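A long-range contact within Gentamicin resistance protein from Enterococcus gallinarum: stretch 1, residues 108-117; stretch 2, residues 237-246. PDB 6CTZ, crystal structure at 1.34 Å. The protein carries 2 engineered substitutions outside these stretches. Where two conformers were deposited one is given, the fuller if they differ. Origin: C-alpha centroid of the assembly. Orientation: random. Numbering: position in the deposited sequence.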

ATOM      1  N   ALA A 108     -20.457  11.069  -0.319  1.00 17.69           N
ATOM      2  CA  ALA A 108     -19.273  10.634  -1.052  1.00 17.24           C
ATOM      3  C   ALA A 108     -18.490   9.601  -0.259  1.00 14.66           C
ATOM      4  O   ALA A 108     -18.037   8.595  -0.819  1.00 13.89           O
ATOM      5  CB  ALA A 108     -18.386  11.834  -1.390  1.00 17.87           C
ATOM      6  N   LYS A 109     -18.313   9.831   1.045  1.00 14.63           N
ATOM      7  CA  LYS A 109     -17.601   8.851   1.858  1.00 14.86           C
ATOM      8  C   LYS A 109     -18.339   7.526   1.885  1.00 13.18           C
ATOM      9  O   LYS A 109     -17.712   6.466   1.835  1.00 13.38           O
ATOM     10  CB  LYS A 109     -17.356   9.374   3.272  1.00 18.20           C
ATOM     11  CG  LYS A 109     -16.302  10.471   3.316  1.00 22.22           C
ATOM     12  CD  LYS A 109     -15.874  10.803   4.729  1.00 23.95           C
ATOM     13  CE  LYS A 109     -17.048  11.297   5.560  1.00 26.90           C
ATOM     14  NZ  LYS A 109     -16.596  11.774   6.894  1.00 28.33           N
ATOM     15  N   ASP A 110     -19.671   7.562   1.955  1.00 13.41           N
ATOM     16  CA  ASP A 110     -20.456   6.332   1.953  1.00 13.95           C
ATOM     17  C   ASP A 110     -20.228   5.549   0.664  1.00 12.23           C
ATOM     18  O   ASP A 110     -19.976   4.339   0.694  1.00 12.60           O
ATOM     19  CB  ASP A 110     -21.933   6.686   2.160  1.00 16.15           C
ATOM     20  CG  ASP A 110     -22.847   5.485   2.131  1.00 21.34           C
ATOM     21  OD1 ASP A 110     -22.539   4.487   2.791  1.00 22.82           O
ATOM     22  OD2 ASP A 110     -23.921   5.568   1.490  1.00 25.59           O
ATOM     23  N   ARG A 111     -20.276   6.233  -0.486  1.00 12.69           N
ATOM     24  CA  ARG A 111     -20.068   5.549  -1.762  1.00 12.88           C
ATOM     25  C   ARG A 111     -18.640   5.029  -1.889  1.00 11.66           C
ATOM     26  O   ARG A 111     -18.419   3.917  -2.387  1.00 11.45           O
ATOM     27  CB  ARG A 111     -20.423   6.468  -2.934  1.00 15.67           C
ATOM     28  CG  ARG A 111     -21.831   7.030  -2.894  1.00 18.15           C
ATOM     29  CD  ARG A 111     -22.882   5.942  -2.730  1.00 20.64           C
ATOM     30  NE  ARG A 111     -22.904   4.995  -3.843  1.00 21.49           N
ATOM     31  CZ  ARG A 111     -23.745   3.967  -3.927  1.00 22.81           C
ATOM     32  NH1 ARG A 111     -24.635   3.751  -2.960  1.00 22.67           N
ATOM     33  NH2 ARG A 111     -23.698   3.152  -4.972  1.00 24.07           N
ATOM     34  N   LEU A 112     -17.659   5.815  -1.443  1.00 11.34           N
ATOM     35  CA  LEU A 112     -16.275   5.347  -1.470  1.00 11.01           C
ATOM     36  C   LEU A 112     -16.093   4.124  -0.585  1.00 10.23           C
ATOM     37  O   LEU A 112     -15.405   3.175  -0.969  1.00 11.17           O
ATOM     38  CB  LEU A 112     -15.333   6.461  -1.023  1.00 11.91           C
ATOM     39  CG  LEU A 112     -15.132   7.593  -2.027  1.00 14.91           C
ATOM     40  CD1 LEU A 112     -14.435   8.754  -1.355  1.00 16.78           C
ATOM     41  CD2 LEU A 112     -14.329   7.126  -3.247  1.00 15.94           C
ATOM     42  N   ALA A 113     -16.709   4.125   0.603  1.00 10.70           N
ATOM     43  CA  ALA A 113     -16.604   2.972   1.498  1.00 10.87           C
ATOM     44  C   ALA A 113     -17.188   1.722   0.855  1.00 10.79           C
ATOM     45  O   ALA A 113     -16.602   0.635   0.945  1.00 11.18           O
ATOM     46  CB  ALA A 113     -17.313   3.261   2.825  1.00 11.58           C
ATOM     47  N   LEU A 114     -18.326   1.867   0.175  1.00 10.90           N
ATOM     48  CA  LEU A 114     -18.938   0.730  -0.500  1.00 11.65           C
ATOM     49  C   LEU A 114     -18.029   0.201  -1.603  1.00 11.20           C
ATOM     50  O   LEU A 114     -17.845  -1.016  -1.744  1.00 11.58           O
ATOM     51  CB  LEU A 114     -20.278   1.169  -1.076  1.00 13.10           C
ATOM     52  CG  LEU A 114     -21.052   0.117  -1.865  1.00 15.89           C
ATOM     53  CD1 LEU A 114     -21.301  -1.143  -1.037  1.00 17.71           C
ATOM     54  CD2 LEU A 114     -22.358   0.724  -2.377  1.00 18.91           C
ATOM     55  N   GLN A 115     -17.451   1.099  -2.402  1.00 10.82           N
ATOM     56  CA  GLN A 115     -16.594   0.656  -3.495  1.00 10.48           C
ATOM     57  C   GLN A 115     -15.312   0.017  -2.986  1.00 10.40           C
ATOM     58  O   GLN A 115     -14.827  -0.955  -3.576  1.00 10.89           O
ATOM     59  CB  GLN A 115     -16.266   1.815  -4.421  1.00 10.95           C
ATOM     60  CG  GLN A 115     -17.424   2.275  -5.263  1.00 13.01           C
ATOM     61  CD  GLN A 115     -16.975   3.336  -6.231  1.00 13.78           C
ATOM     62  OE1 GLN A 115     -16.996   4.520  -5.913  1.00 15.56           O
ATOM     63  NE2 GLN A 115     -16.510   2.914  -7.403  1.00 14.93           N
ATOM     64  N   LEU A 116     -14.737   0.544  -1.903  1.00 10.38           N
ATOM     65  CA  LEU A 116     -13.546  -0.078  -1.336  1.00 10.68           C
ATOM     66  C   LEU A 116     -13.866  -1.443  -0.741  1.00  9.80           C
ATOM     67  O   LEU A 116     -13.084  -2.391  -0.896  1.00 10.62           O
ATOM     68  CB  LEU A 116     -12.920   0.844  -0.294  1.00 12.64           C
ATOM     69  CG  LEU A 116     -12.117   2.002  -0.867  1.00 15.36           C
ATOM     70  CD1 LEU A 116     -11.728   2.953   0.237  1.00 17.38           C
ATOM     71  CD2 LEU A 116     -10.868   1.479  -1.573  1.00 16.17           C
ATOM     72  N   ALA A 117     -15.012  -1.568  -0.074  1.00 10.83           N
ATOM     73  CA  ALA A 117     -15.427  -2.875   0.425  1.00 11.13           C
ATOM     74  C   ALA A 117     -15.537  -3.880  -0.713  1.00 10.42           C
ATOM     75  O   ALA A 117     -15.077  -5.025  -0.596  1.00 11.36           O
ATOM     76  CB  ALA A 117     -16.767  -2.758   1.152  1.00 12.91           C
ATOM     77  N   LEU A 237     -13.779   6.052  11.737  1.00 15.33           N
ATOM     78  CA  LEU A 237     -15.179   6.067  11.316  1.00 16.75           C
ATOM     79  C   LEU A 237     -15.331   5.533   9.898  1.00 14.50           C
ATOM     80  O   LEU A 237     -16.181   4.673   9.631  1.00 14.20           O
ATOM     81  CB  LEU A 237     -15.764   7.475  11.446  1.00 19.86           C
ATOM     82  CG  LEU A 237     -16.178   7.852  12.868  1.00 25.04           C
ATOM     83  CD1 LEU A 237     -16.610   9.304  12.905  1.00 27.17           C
ATOM     84  CD2 LEU A 237     -17.305   6.959  13.358  1.00 26.25           C
ATOM     85  N   PHE A 238     -14.486   6.008   8.980  1.00 13.59           N
ATOM     86  CA  PHE A 238     -14.547   5.516   7.608  1.00 13.08           C
ATOM     87  C   PHE A 238     -14.187   4.041   7.542  1.00 12.24           C
ATOM     88  O   PHE A 238     -14.832   3.263   6.824  1.00 12.35           O
ATOM     89  CB  PHE A 238     -13.613   6.329   6.714  1.00 13.51           C
ATOM     90  CG  PHE A 238     -13.613   5.869   5.293  1.00 13.77           C
ATOM     91  CD1 PHE A 238     -14.617   6.277   4.424  1.00 15.60           C
ATOM     92  CD2 PHE A 238     -12.633   5.007   4.827  1.00 14.12           C
ATOM     93  CE1 PHE A 238     -14.630   5.848   3.116  1.00 16.91           C
ATOM     94  CE2 PHE A 238     -12.648   4.578   3.516  1.00 14.59           C
ATOM     95  CZ  PHE A 238     -13.652   4.997   2.664  1.00 16.41           C
ATOM     96  N   THR A 239     -13.155   3.635   8.285  1.00 11.61           N
ATOM     97  CA  THR A 239     -12.748   2.237   8.277  1.00 11.03           C
ATOM     98  C   THR A 239     -13.885   1.336   8.738  1.00 10.95           C
ATOM     99  O   THR A 239     -14.128   0.277   8.144  1.00 11.14           O
ATOM    100  CB  THR A 239     -11.506   2.065   9.153  1.00 11.55           C
ATOM    101  OG1 THR A 239     -10.435   2.842   8.606  1.00 12.46           O
ATOM    102  CG2 THR A 239     -11.075   0.623   9.205  1.00 11.97           C
ATOM    103  N   ARG A 240     -14.606   1.751   9.785  1.00 11.51           N
ATOM    104  CA  ARG A 240     -15.734   0.961  10.269  1.00 12.00           C
ATOM    105  C   ARG A 240     -16.845   0.870   9.232  1.00 11.70           C
ATOM    106  O   ARG A 240     -17.550  -0.143   9.173  1.00 12.88           O
ATOM    107  CB  ARG A 240     -16.256   1.552  11.578  1.00 12.27           C
ATOM    108  CG  ARG A 240     -15.390   1.221  12.776  1.00 13.24           C
ATOM    109  CD  ARG A 240     -15.860   1.967  14.026  1.00 14.17           C
ATOM    110  NE  ARG A 240     -15.162   1.530  15.233  1.00 14.93           N
ATOM    111  CZ  ARG A 240     -15.566   0.521  16.003  1.00 15.70           C
ATOM    112  NH1 ARG A 240     -16.662  -0.159  15.691  1.00 17.14           N
ATOM    113  NH2 ARG A 240     -14.859   0.181  17.073  1.00 17.23           N
ATOM    114  N   GLN A 241     -17.020   1.914   8.406  1.00 11.87           N
ATOM    115  CA  GLN A 241     -17.998   1.863   7.321  1.00 13.26           C
ATOM    116  C   GLN A 241     -17.613   0.816   6.282  1.00 12.15           C
ATOM    117  O   GLN A 241     -18.471   0.071   5.800  1.00 12.55           O
ATOM    118  CB  GLN A 241     -18.106   3.226   6.635  1.00 16.12           C
ATOM    119  CG  GLN A 241     -18.728   4.353   7.432  1.00 20.84           C
ATOM    120  CD  GLN A 241     -18.799   5.637   6.611  1.00 25.54           C
ATOM    121  OE1 GLN A 241     -17.901   6.480   6.673  1.00 28.61           O
ATOM    122  NE2 GLN A 241     -19.859   5.777   5.820  1.00 26.32           N
ATOM    123  N   VAL A 242     -16.333   0.765   5.907  1.00 10.94           N
ATOM    124  CA  VAL A 242     -15.866  -0.272   4.985  1.00 10.65           C
ATOM    125  C   VAL A 242     -16.092  -1.654   5.586  1.00 10.68           C
ATOM    126  O   VAL A 242     -16.621  -2.560   4.929  1.00 11.37           O
ATOM    127  CB  VAL A 242     -14.390  -0.046   4.610  1.00 10.83           C
ATOM    128  CG1 VAL A 242     -13.924  -1.157   3.674  1.00 11.17           C
ATOM    129  CG2 VAL A 242     -14.189   1.325   3.941  1.00 11.49           C
ATOM    130  N   MET A 243     -15.720  -1.823   6.860  1.00 10.82           N
ATOM    131  CA  MET A 243     -15.895  -3.112   7.525  1.00 11.48           C
ATOM    132  C   MET A 243     -17.356  -3.536   7.536  1.00 11.15           C
ATOM    133  O   MET A 243     -17.671  -4.713   7.322  1.00 12.71           O
ATOM    134  CB  MET A 243     -15.369  -3.027   8.956  1.00 11.02           C
ATOM    135  CG  MET A 243     -13.859  -2.893   9.013  1.00 11.09           C
ATOM    136  SD  MET A 243     -13.301  -2.577  10.689  1.00 12.82           S
ATOM    137  CE  MET A 243     -11.530  -2.777  10.426  1.00 13.14           C
ATOM    138  N   ALA A 244     -18.268  -2.593   7.774  1.00 11.81           N
ATOM    139  CA  ALA A 244     -19.682  -2.944   7.801  1.00 13.20           C
ATOM    140  C   ALA A 244     -20.146  -3.423   6.432  1.00 13.14           C
ATOM    141  O   ALA A 244     -20.826  -4.449   6.319  1.00 15.60           O
ATOM    142  CB  ALA A 244     -20.507  -1.756   8.285  1.00 14.84           C
ATOM    143  N   TYR A 245     -19.780  -2.698   5.370  1.00 12.32           N
ATOM    144  CA  TYR A 245     -20.193  -3.120   4.034  1.00 12.81           C
ATOM    145  C   TYR A 245     -19.605  -4.476   3.675  1.00 14.33           C
ATOM    146  O   TYR A 245     -20.212  -5.237   2.914  1.00 15.46           O
ATOM    147  CB  TYR A 245     -19.797  -2.071   2.995  1.00 13.25           C
ATOM    148  CG  TYR A 245     -20.793  -0.948   2.817  1.00 13.14           C
ATOM    149  CD1 TYR A 245     -22.145  -1.224   2.644  1.00 14.14           C
ATOM    150  CD2 TYR A 245     -20.383   0.384   2.795  1.00 13.74           C
ATOM    151  CE1 TYR A 245     -23.064  -0.205   2.459  1.00 14.46           C
ATOM    152  CE2 TYR A 245     -21.291   1.409   2.608  1.00 14.36           C
ATOM    153  CZ  TYR A 245     -22.631   1.111   2.440  1.00 15.08           C
ATOM    154  OH  TYR A 245     -23.546   2.127   2.249  1.00 17.24           O
ATOM    155  N   ARG A 246     -18.438  -4.799   4.219  1.00 13.97           N
ATOM    156  CA  ARG A 246     -17.855  -6.114   3.983  0.53 14.01           C
ATOM    157  C   ARG A 246     -18.457  -7.200   4.858  1.00 16.28           C
ATOM    158  O   ARG A 246     -18.168  -8.382   4.631  1.00 21.13           O
ATOM    159  CB  ARG A 246     -16.339  -6.090   4.175  0.53 13.11           C
ATOM    160  CG  ARG A 246     -15.627  -5.314   3.099  0.53 12.93           C
ATOM    161  CD  ARG A 246     -14.128  -5.450   3.169  0.53 13.91           C
ATOM    162  NE  ARG A 246     -13.665  -6.769   2.744  0.53 14.57           N
ATOM    163  CZ  ARG A 246     -12.442  -7.226   2.987  0.53 15.93           C
ATOM    164  NH1 ARG A 246     -11.592  -6.467   3.660  0.53 16.65           N
ATOM    165  NH2 ARG A 246     -12.065  -8.430   2.560  0.53 17.92           N
TER
HETATM  166  O   HOH W   1     -21.664   3.755   5.258  1.00 48.92           O

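Both stretches are helical, and their axes approach to 8.2 Å at a crossing angle of -51°. Lys109 meets Phe238 through both backbone and side chain: Lys109 O lies 3.4 Å from Phe238 CE1, near the ring plane and so at its edge, and Lys109 CB lies 4.3 Å from Phe238 CD1. Asp110 makes the one direct hydrogen bond between the stretches, accepting at OD1 from Tyr245 OH at 2.6 Å. The same OD1 receives a hydrogen bond from water 1 (2.7 Å to the water O), which in turn accepts from Gln241 NE2 at 2.8 Å; the water thus bridges a pair whose own OD1–NE2 separation is 4.2 Å. Leu112 CB reaches Phe238 CE1 at 4.2 Å. Ala113 marks the closest backbone register, its CA 4.8 Å from Val242 CA, and its methyl fits as a knob among Phe238, Gln241, Val242 and Tyr245, with CB 3.7 Å from Phe238 CE1 and 3.8 Å from Val242 CG2. Leu114 covers one face of Tyr245: CD1 stands 3.9 Å from the ring centroid, 15° off the normal, consistent with a CH-pi contact. Leu116 CD1 meets the edge of Phe238 at CZ, 3.7 Å away. Finally, Ala117 CB packs 3.6 Å from Tyr245 CB and 3.4 Å from Arg246 CG.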